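Local coordinates for Thiol:disulfide interchange protein DsbL (Escherichia coli, PDB 3C7M) that transfers its disulfide bond to other periplasmic proteins and, with its partner DsbI, forms an essential disulfide in the arylsulfate sulfotransferase AssT, at residues A[20-25]-A[54-59]; A[30-35]-A[162-167]. One frame throughout, in Å; residues are numbered along the deposited sequence.

Interaction 1. Residues A[20-25]-A[54-59]; sequences TLIKVF and TPFHLE
Five backbone hydrogen bonds join residues 20-25 to 54-59 as parallel neighbours, a ladder in which each strand gives and accepts by turns. T54 N donates to L21 O, and T54 O in turn receives K23 N. The central bond, F56 N to K23 O at 2.9 Å, is practically straight at the hydrogen (179°), although the donor stands well above the plane of that carbonyl. Further along, F25 N reaches F56 O and L58 N reaches F25 O, both donors lying nearly on the C=O axis; the last bond, 2.8 Å long, extends the pairing past the end of the strand at H57.

On the face bearing I22, V24, T54 and F56, I22 holds CG2 anti to its backbone N and so lays this methyl over the F56 ring as a CH-pi contact, 4.0 Å from the centroid. I22 CD1 reaches the far rim, 3.8 Å from F56 CZ, while V24 CG2 packs against F56 CB.

The other face, bearing K23, P55, F25 and H57, is dominated by an aromatic pair. F25 CG sits in the crowded position between N and carbonyl carbon (chi1 78°), which brings the ring back across the neighbouring strand, with CE1 3.9 Å from P55 CB. H57, its CG anti to N, meets this ring in a T-shaped stack: the imidazole edge points at the phenyl face, CD2 lies 3.7 Å from F25 CZ, and the planes stand at 74°. S69 binds H57 ND1 and the backbone N of Y27 binds NE2, which together fix the rotation of the imidazole.

Strand 52-57 is an edge strand of the thioredoxin-fold sheet, whereas strand 20-25 lies inside it, bonded on its other flank to 165-168. Helix 154-161 packs on V24 and F56, and helices 65-81 and 92-106 on the face of P55 and F25.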
loop_
_atom_site.group_PDB
_atom_site.type_symbol
_atom_site.label_atom_id
_atom_site.label_comp_id
_atom_site.label_asym_id
_atom_site.label_seq_id
_atom_site.Cartn_x
_atom_site.Cartn_y
_atom_site.Cartn_z
ATOM N N THR A 20 -6.078 11.531 -4.985
ATOM C CA THR A 20 -5.315 10.457 -4.336
ATOM C C THR A 20 -4.184 9.937 -5.209
ATOM O O THR A 20 -4.249 9.958 -6.447
ATOM C CB THR A 20 -6.176 9.224 -3.956
ATOM O OG1 THR A 20 -6.730 8.635 -5.137
ATOM C CG2 THR A 20 -7.289 9.578 -2.979
ATOM N N LEU A 21 -3.147 9.464 -4.533
ATOM C CA LEU A 21 -2.156 8.614 -5.147
ATOM C C LEU A 21 -2.306 7.283 -4.446
ATOM O O LEU A 21 -1.883 7.122 -3.302
ATOM C CB LEU A 21 -0.748 9.177 -4.955
ATOM C CG LEU A 21 0.389 8.284 -5.448
ATOM C CD1 LEU A 21 0.328 8.125 -6.969
ATOM C CD2 LEU A 21 1.738 8.850 -5.016
ATOM N N ILE A 22 -2.952 6.343 -5.128
ATOM C CA ILE A 22 -3.154 5.011 -4.578
ATOM C C ILE A 22 -1.970 4.154 -4.987
ATOM O O ILE A 22 -1.513 4.215 -6.131
ATOM C CB ILE A 22 -4.494 4.398 -5.066
ATOM C CG1 ILE A 22 -5.664 5.083 -4.349
ATOM C CG2 ILE A 22 -4.521 2.874 -4.857
ATOM C CD1 ILE A 22 -7.046 4.726 -4.889
ATOM N N LYS A 23 -1.435 3.393 -4.035
ATOM C CA LYS A 23 -0.410 2.415 -4.362
ATOM C C LYS A 23 -0.915 1.032 -3.999
ATOM O O LYS A 23 -1.025 0.694 -2.814
ATOM C CB LYS A 23 0.912 2.700 -3.648
ATOM C CG LYS A 23 2.006 1.711 -4.044
ATOM C CD LYS A 23 3.146 1.674 -3.054
ATOM C CE LYS A 23 2.638 1.163 -1.714
ATOM N NZ LYS A 23 3.697 0.434 -0.980
ATOM N N VAL A 24 -1.246 0.248 -5.018
ATOM C CA VAL A 24 -1.614 -1.146 -4.796
ATOM C C VAL A 24 -0.328 -1.931 -4.574
ATOM O O VAL A 24 0.604 -1.854 -5.375
ATOM C CB VAL A 24 -2.431 -1.739 -5.963
ATOM C CG1 VAL A 24 -2.877 -3.163 -5.616
ATOM C CG2 VAL A 24 -3.646 -0.853 -6.255
ATOM N N PHE A 25 -0.256 -2.664 -3.469
ATOM C CA PHE A 25 0.969 -3.398 -3.154
ATOM C C PHE A 25 0.657 -4.686 -2.419
ATOM O O PHE A 25 -0.475 -4.909 -1.993
ATOM C CB PHE A 25 1.935 -2.527 -2.334
ATOM C CG PHE A 25 1.573 -2.424 -0.876
ATOM C CD1 PHE A 25 0.417 -1.742 -0.466
ATOM C CD2 PHE A 25 2.367 -3.035 0.088
ATOM C CE1 PHE A 25 0.071 -1.667 0.886
ATOM C CE2 PHE A 25 2.020 -2.958 1.437
ATOM C CZ PHE A 25 0.877 -2.271 1.828
ATOM N N THR A 54 -2.299 6.864 -0.521
ATOM C CA THR A 54 -3.365 5.932 -0.178
ATOM C C THR A 54 -2.985 4.477 -0.512
ATOM O O THR A 54 -3.279 3.983 -1.607
ATOM C CB THR A 54 -4.676 6.351 -0.888
ATOM O OG1 THR A 54 -4.946 7.732 -0.609
ATOM C CG2 THR A 54 -5.859 5.510 -0.424
ATOM N N PRO A 55 -2.325 3.787 0.437
ATOM C CA PRO A 55 -1.980 2.387 0.189
ATOM C C PRO A 55 -3.231 1.528 0.028
ATOM O O PRO A 55 -4.193 1.718 0.770
ATOM C CB PRO A 55 -1.247 1.974 1.469
ATOM C CG PRO A 55 -0.765 3.270 2.080
ATOM C CD PRO A 55 -1.852 4.247 1.758
ATOM N N PHE A 56 -3.207 0.614 -0.940
ATOM C CA PHE A 56 -4.235 -0.417 -1.114
ATOM C C PHE A 56 -3.505 -1.747 -1.067
ATOM O O PHE A 56 -2.651 -1.993 -1.908
ATOM C CB PHE A 56 -4.882 -0.286 -2.502
ATOM C CG PHE A 56 -6.177 0.500 -2.540
ATOM C CD1 PHE A 56 -6.320 1.722 -1.880
ATOM C CD2 PHE A 56 -7.226 0.035 -3.329
ATOM C CE1 PHE A 56 -7.527 2.445 -1.947
ATOM C CE2 PHE A 56 -8.424 0.737 -3.415
ATOM C CZ PHE A 56 -8.578 1.953 -2.718
ATOM N N HIS A 57 -3.812 -2.609 -0.099
ATOM C CA HIS A 57 -3.151 -3.906 -0.060
ATOM C C HIS A 57 -3.906 -4.937 -0.888
ATOM O O HIS A 57 -5.142 -4.933 -0.922
ATOM C CB HIS A 57 -2.934 -4.400 1.378
ATOM C CG HIS A 57 -1.958 -5.532 1.465
ATOM N ND1 HIS A 57 -2.346 -6.833 1.703
ATOM C CD2 HIS A 57 -0.615 -5.565 1.288
ATOM C CE1 HIS A 57 -1.279 -7.617 1.680
ATOM N NE2 HIS A 57 -0.216 -6.871 1.438
ATOM N N LEU A 58 -3.145 -5.789 -1.573
ATOM C CA LEU A 58 -3.695 -6.864 -2.400
ATOM C C LEU A 58 -3.752 -8.143 -1.579
ATOM O O LEU A 58 -2.718 -8.770 -1.332
ATOM C CB LEU A 58 -2.827 -7.051 -3.641
ATOM C CG LEU A 58 -3.196 -8.188 -4.596
ATOM C CD1 LEU A 58 -4.514 -7.919 -5.302
ATOM C CD2 LEU A 58 -2.069 -8.373 -5.587
ATOM N N GLU A 59 -4.957 -8.532 -1.165
ATOM C CA GLU A 59 -5.113 -9.640 -0.208
ATOM C C GLU A 59 -4.920 -11.039 -0.807
ATOM O O GLU A 59 -4.813 -12.023 -0.069
ATOM C CB GLU A 59 -6.458 -9.553 0.527
ATOM C CG GLU A 59 -7.662 -9.844 -0.340
ATOM C CD GLU A 59 -8.893 -10.173 0.476
ATOM O OE1 GLU A 59 -8.866 -11.159 1.241
ATOM O OE2 GLU A 59 -9.888 -9.449 0.350
#

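Interaction 2. Residues A[30-35]-A[162-167]; sequences PFCYKY and GVPAYV
Apolar packing carries most of the meeting between the start of helix 30-38 and the turn leading into strand 165-168. C32 holds SG anti to its carbonyl carbon (chi1 -72°), and the sulfur rests beside the V163-P164 peptide, 3.5 Å from P164 N and 3.7 Å from P164 CD. V163 CB approaches the same sulfur at 3.8 Å. Along the helix, F31 CB touches P164 CD, and Y35 CD1 comes to 4.2 Å from P164 CG, the proline lying oblique to the tyrosine ring, so the proline ring is met by three residues of the helix.

The peptide bond before P164 is cis. A cis-proline facing the CxxC helix is a hallmark of the thioredoxin fold, and C32 is the second cysteine of the redox-active pair C29-C32, here reduced. In relatives this loop borders the groove that receives substrate peptides, a role consistent with its position here.

Polar linkage is indirect. One water donates to C32 O at 3.1 Å and also hydrogen-bonds Y166 OH at 3.0 Å, bridging helix and strand. The Y166 hydroxyl, which lies 3.5 Å from Y35 CB, is hydrogen-bonded to T40 OG1 as well.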
loop_
_atom_site.group_PDB
_atom_site.type_symbol
_atom_site.label_atom_id
_atom_site.label_comp_id
_atom_site.label_asym_id
_atom_site.label_seq_id
_atom_site.Cartn_x
_atom_site.Cartn_y
_atom_site.Cartn_z
ATOM N N PRO A 30 8.469 -8.562 -4.265
ATOM C CA PRO A 30 9.820 -8.009 -4.121
ATOM C C PRO A 30 9.988 -6.590 -4.688
ATOM O O PRO A 30 10.724 -5.782 -4.109
ATOM C CB PRO A 30 10.697 -9.010 -4.875
ATOM C CG PRO A 30 9.783 -9.667 -5.838
ATOM C CD PRO A 30 8.449 -9.748 -5.140
ATOM N N PHE A 31 9.317 -6.297 -5.803
ATOM C CA PHE A 31 9.368 -4.961 -6.391
ATOM C C PHE A 31 8.660 -3.911 -5.528
ATOM O O PHE A 31 9.110 -2.768 -5.452
ATOM C CB PHE A 31 8.840 -4.964 -7.830
ATOM C CG PHE A 31 9.886 -5.327 -8.859
ATOM C CD1 PHE A 31 10.699 -4.344 -9.415
ATOM C CD2 PHE A 31 10.053 -6.646 -9.271
ATOM C CE1 PHE A 31 11.668 -4.669 -10.367
ATOM C CE2 PHE A 31 11.017 -6.983 -10.219
ATOM C CZ PHE A 31 11.826 -5.991 -10.767
ATOM N N CYS A 32 7.580 -4.302 -4.851
ATOM C CA CYS A 32 6.933 -3.405 -3.890
ATOM C C CYS A 32 7.921 -2.969 -2.811
ATOM O O CYS A 32 7.986 -1.799 -2.462
ATOM C CB CYS A 32 5.706 -4.051 -3.249
ATOM S SG CYS A 32 4.308 -4.201 -4.373
ATOM N N TYR A 33 8.708 -3.920 -2.307
ATOM C CA TYR A 33 9.733 -3.631 -1.308
ATOM C C TYR A 33 10.785 -2.682 -1.893
ATOM O O TYR A 33 11.131 -1.676 -1.273
ATOM C CB TYR A 33 10.368 -4.948 -0.846
ATOM C CG TYR A 33 11.311 -4.881 0.342
ATOM C CD1 TYR A 33 11.371 -3.759 1.183
ATOM C CD2 TYR A 33 12.115 -5.976 0.652
ATOM C CE1 TYR A 33 12.232 -3.734 2.294
ATOM C CE2 TYR A 33 12.970 -5.963 1.754
ATOM C CZ TYR A 33 13.027 -4.847 2.569
ATOM O OH TYR A 33 13.873 -4.846 3.658
ATOM N N LYS A 34 11.262 -3.006 -3.094
ATOM C CA LYS A 34 12.283 -2.206 -3.780
ATOM C C LYS A 34 11.845 -0.762 -4.002
ATOM O O LYS A 34 12.568 0.175 -3.645
ATOM C CB LYS A 34 12.660 -2.861 -5.108
ATOM C CG LYS A 34 13.521 -4.105 -4.951
ATOM N N TYR A 35 10.651 -0.582 -4.560
ATOM C CA TYR A 35 10.125 0.770 -4.794
ATOM C C TYR A 35 9.782 1.519 -3.496
ATOM O O TYR A 35 9.911 2.746 -3.434
ATOM C CB TYR A 35 8.964 0.760 -5.805
ATOM C CG TYR A 35 9.407 0.519 -7.250
ATOM C CD1 TYR A 35 9.629 -0.771 -7.727
ATOM C CD2 TYR A 35 9.610 1.585 -8.138
ATOM C CE1 TYR A 35 10.037 -1.003 -9.045
ATOM C CE2 TYR A 35 10.020 1.362 -9.462
ATOM C CZ TYR A 35 10.233 0.061 -9.907
ATOM O OH TYR A 35 10.641 -0.195 -11.207
ATOM N N GLY A 162 0.750 -5.811 -12.842
ATOM C CA GLY A 162 1.243 -6.364 -11.586
ATOM C C GLY A 162 1.229 -5.360 -10.454
ATOM O O GLY A 162 0.542 -4.340 -10.518
ATOM N N VAL A 163 1.984 -5.669 -9.408
ATOM C CA VAL A 163 2.222 -4.725 -8.324
ATOM C C VAL A 163 3.722 -4.418 -8.241
ATOM O O VAL A 163 4.546 -5.259 -8.611
ATOM C CB VAL A 163 1.662 -5.230 -6.960
ATOM C CG1 VAL A 163 0.140 -5.167 -6.950
ATOM C CG2 VAL A 163 2.152 -6.644 -6.644
ATOM N N PRO A 164 4.089 -3.216 -7.768
ATOM C CA PRO A 164 3.213 -2.141 -7.313
ATOM C C PRO A 164 2.437 -1.495 -8.450
ATOM O O PRO A 164 2.888 -1.506 -9.604
ATOM C CB PRO A 164 4.184 -1.126 -6.709
ATOM C CG PRO A 164 5.478 -1.382 -7.413
ATOM C CD PRO A 164 5.513 -2.853 -7.656
ATOM N N ALA A 165 1.278 -0.943 -8.111
ATOM C CA ALA A 165 0.455 -0.226 -9.076
ATOM C C ALA A 165 0.129 1.147 -8.486
ATOM O O ALA A 165 -0.686 1.274 -7.559
ATOM C CB ALA A 165 -0.806 -1.023 -9.390
ATOM N N TYR A 166 0.795 2.173 -9.016
ATOM C CA TYR A 166 0.550 3.550 -8.593
ATOM C C TYR A 166 -0.510 4.170 -9.482
ATOM O O TYR A 166 -0.338 4.246 -10.703
ATOM C CB TYR A 166 1.824 4.383 -8.662
ATOM C CG TYR A 166 2.935 3.921 -7.750
ATOM C CD1 TYR A 166 3.874 2.989 -8.189
ATOM C CD2 TYR A 166 3.078 4.449 -6.461
ATOM C CE1 TYR A 166 4.925 2.577 -7.364
ATOM C CE2 TYR A 166 4.134 4.043 -5.632
ATOM C CZ TYR A 166 5.050 3.109 -6.095
ATOM O OH TYR A 166 6.094 2.675 -5.300
ATOM N N VAL A 167 -1.599 4.597 -8.855
ATOM C CA VAL A 167 -2.773 5.113 -9.552
ATOM C C VAL A 167 -3.075 6.544 -9.105
ATOM O O VAL A 167 -3.143 6.833 -7.911
ATOM C CB VAL A 167 -4.009 4.213 -9.290
ATOM C CG1 VAL A 167 -5.241 4.763 -10.010
ATOM C CG2 VAL A 167 -3.740 2.765 -9.732
HETATM O O HOH W 1 6.004 -0.121 -4.090
#

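Overall arrangement
A compact redox fold can be read from these two contacts, whose centres lie 9 Å apart. Their segments alternate along the chain: strand 20-25 leads directly into helix 30-38, strand 52-57 follows, and strand 165-168 returns only after a long, mainly helical stretch. Strand 20-25 lies between 52-57 and 165-168 in the sheet, parallel to the first and antiparallel to the second, with probable hydrogen bonds from V167 N to I22 O and from V24 N to A165 O. Interaction 1 thus belongs to the buried sheet, while interaction 2 sets the redox helix against the cis-proline turn. F25 CB, packed 3.5 Å from C32 SG, connects the sheet to the active site.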